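Local atomic coordinates of putative uncharacterized protein (Pseudomonas phage 201phi2-1, PDB entry 3R4V), a protein that is of unknown function but belongs to the phage tubulin-like proteins and holds guanosine-5'-diphosphate in a pocket of its N-terminal part. Residues K110-V114 and A192-R196. Sequence-based numbering, arbitrary orientation.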
loop_
_atom_site.group_PDB
_atom_site.type_symbol
_atom_site.label_atom_id
_atom_site.label_comp_id
_atom_site.label_asym_id
_atom_site.label_seq_id
_atom_site.Cartn_x
_atom_site.Cartn_y
_atom_site.Cartn_z
ATOM N N LYS A 110 1.934 11.962 -13.701
ATOM C CA LYS A 110 1.270 13.050 -12.973
ATOM C C LYS A 110 -0.087 12.604 -12.434
ATOM O O LYS A 110 -1.023 13.396 -12.320
ATOM C CB LYS A 110 1.130 14.297 -13.854
ATOM C CG LYS A 110 2.460 14.803 -14.399
ATOM C CD LYS A 110 3.510 14.849 -13.292
ATOM C CE LYS A 110 4.388 16.078 -13.387
ATOM N NZ LYS A 110 5.371 16.119 -12.265
ATOM N N ALA A 111 -0.173 11.323 -12.093
ATOM C CA ALA A 111 -1.415 10.715 -11.617
ATOM C C ALA A 111 -1.823 11.028 -10.172
ATOM O O ALA A 111 -0.997 11.384 -9.311
ATOM C CB ALA A 111 -1.361 9.206 -11.816
ATOM N N SER A 112 -3.124 10.890 -9.929
ATOM C CA SER A 112 -3.699 10.918 -8.593
ATOM C C SER A 112 -3.910 9.480 -8.144
ATOM O O SER A 112 -4.560 8.694 -8.839
ATOM C CB SER A 112 -5.058 11.627 -8.617
ATOM O OG SER A 112 -4.942 12.971 -9.049
ATOM N N PHE A 113 -3.362 9.122 -6.994
ATOM C CA PHE A 113 -3.479 7.745 -6.543
ATOM C C PHE A 113 -3.230 7.634 -5.047
ATOM O O PHE A 113 -2.639 8.521 -4.433
ATOM C CB PHE A 113 -2.519 6.827 -7.338
ATOM C CG PHE A 113 -1.070 7.231 -7.220
ATOM C CD1 PHE A 113 -0.280 6.733 -6.190
ATOM C CD2 PHE A 113 -0.501 8.116 -8.133
ATOM C CE1 PHE A 113 1.072 7.108 -6.079
ATOM C CE2 PHE A 113 0.833 8.501 -8.031
ATOM C CZ PHE A 113 1.622 7.997 -7.000
ATOM N N VAL A 114 -3.727 6.553 -4.459
ATOM C CA VAL A 114 -3.369 6.181 -3.092
ATOM C C VAL A 114 -2.959 4.720 -3.056
ATOM O O VAL A 114 -3.277 3.966 -3.974
ATOM C CB VAL A 114 -4.508 6.416 -2.072
ATOM C CG1 VAL A 114 -4.899 7.901 -2.044
ATOM C CG2 VAL A 114 -5.728 5.529 -2.375
ATOM N N ALA A 192 -8.048 15.152 -7.403
ATOM C CA ALA A 192 -6.631 15.322 -7.738
ATOM C C ALA A 192 -5.958 16.270 -6.757
ATOM O O ALA A 192 -4.880 15.980 -6.237
ATOM C CB ALA A 192 -6.456 15.824 -9.180
ATOM N N ASN A 193 -6.599 17.401 -6.483
ATOM C CA ASN A 193 -6.000 18.385 -5.587
ATOM C C ASN A 193 -6.043 18.014 -4.108
ATOM O O ASN A 193 -5.337 18.620 -3.296
ATOM C CB ASN A 193 -6.587 19.767 -5.828
ATOM C CG ASN A 193 -6.107 20.364 -7.133
ATOM O OD1 ASN A 193 -4.899 20.430 -7.391
ATOM N ND2 ASN A 193 -7.043 20.760 -7.978
ATOM N N TRP A 194 -6.868 17.027 -3.765
ATOM C CA TRP A 194 -6.873 16.469 -2.427
ATOM C C TRP A 194 -5.619 15.642 -2.205
ATOM O O TRP A 194 -4.926 15.815 -1.208
ATOM C CB TRP A 194 -8.118 15.595 -2.215
ATOM C CG TRP A 194 -8.052 14.625 -1.068
ATOM C CD1 TRP A 194 -7.997 14.923 0.263
ATOM C CD2 TRP A 194 -8.065 13.195 -1.161
ATOM N NE1 TRP A 194 -7.970 13.758 1.008
ATOM C CE2 TRP A 194 -8.009 12.686 0.154
ATOM C CE3 TRP A 194 -8.111 12.296 -2.231
ATOM C CZ2 TRP A 194 -7.996 11.316 0.429
ATOM C CZ3 TRP A 194 -8.102 10.933 -1.961
ATOM C CH2 TRP A 194 -8.045 10.456 -0.644
ATOM N N VAL A 195 -5.331 14.734 -3.134
ATOM C CA VAL A 195 -4.247 13.778 -2.916
ATOM C C VAL A 195 -2.882 14.297 -3.397
ATOM O O VAL A 195 -1.837 13.945 -2.826
ATOM C CB VAL A 195 -4.580 12.390 -3.529
ATOM C CG1 VAL A 195 -4.537 12.430 -5.056
ATOM C CG2 VAL A 195 -3.627 11.351 -2.984
ATOM N N ARG A 196 -2.894 15.142 -4.431
ATOM C CA ARG A 196 -1.685 15.820 -4.911
ATOM C C ARG A 196 -1.620 17.234 -4.317
ATOM O O ARG A 196 -1.488 18.222 -5.047
ATOM C CB ARG A 196 -1.696 15.915 -6.436
ATOM C CG ARG A 196 -1.727 14.572 -7.177
ATOM C CD ARG A 196 -1.746 14.810 -8.708
ATOM N NE ARG A 196 -0.581 15.592 -9.114
ATOM C CZ ARG A 196 0.602 15.055 -9.386
ATOM N NH1 ARG A 196 0.747 13.738 -9.348
ATOM N NH2 ARG A 196 1.631 15.824 -9.709
HETATM O O HOH W 1 4.653 16.226 -9.044
#
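Arg196 NH1 donates a 2.9 Å hydrogen bond to Ala111 O, the one direct hydrogen bond between 110-114 and 192-196. The carbonyl oxygen lies at the edge of the guanidinium, in its plane, whereas the donor stands above the carbonyl plane, 43° out of it. Arginine suits this place because its chain is long enough to run from the end of helix 188-195 along the loop, bending at chi3 (58°) to turn the guanidinium toward the backbone. One face of that group is overlain near its rim by Lys110 O, and NE makes a salt bridge with Asp199, so two partners fix its rotation. Lys110 NZ lies 4.5 Å from Arg196 NH2; a water accepting weakly from both probably eases the like charges.

The remaining contacts are apolar or close-fitting. Ser112 OG sits 3.2 Å from Ala192 CB; these two small side chains let the loop before strand 113-119 come close to the helix. The methyls of Val195 meet successive residues: CG1 packs on Ser112 CB at 3.7 Å, while CG2, left anti to the backbone N by a chi1 of 71°, reaches 3.3 Å from Phe113 O and also touches Val114 CG1. That same methyl of Val114 meets Trp194 CH2 obliquely, at 4.3 Å. Beta-branched Val114 suits the strand; Val195, ending the helix, offers it two short methyls.

Lys110 follows helix 95-108 in a Schellman motif, its positive phi turning the chain toward strand 113-119. Helix 188-195 thus packs its C-terminal turn against the parallel, N-terminal part of the sheet that runs through this tubulin-like alpha/beta fold.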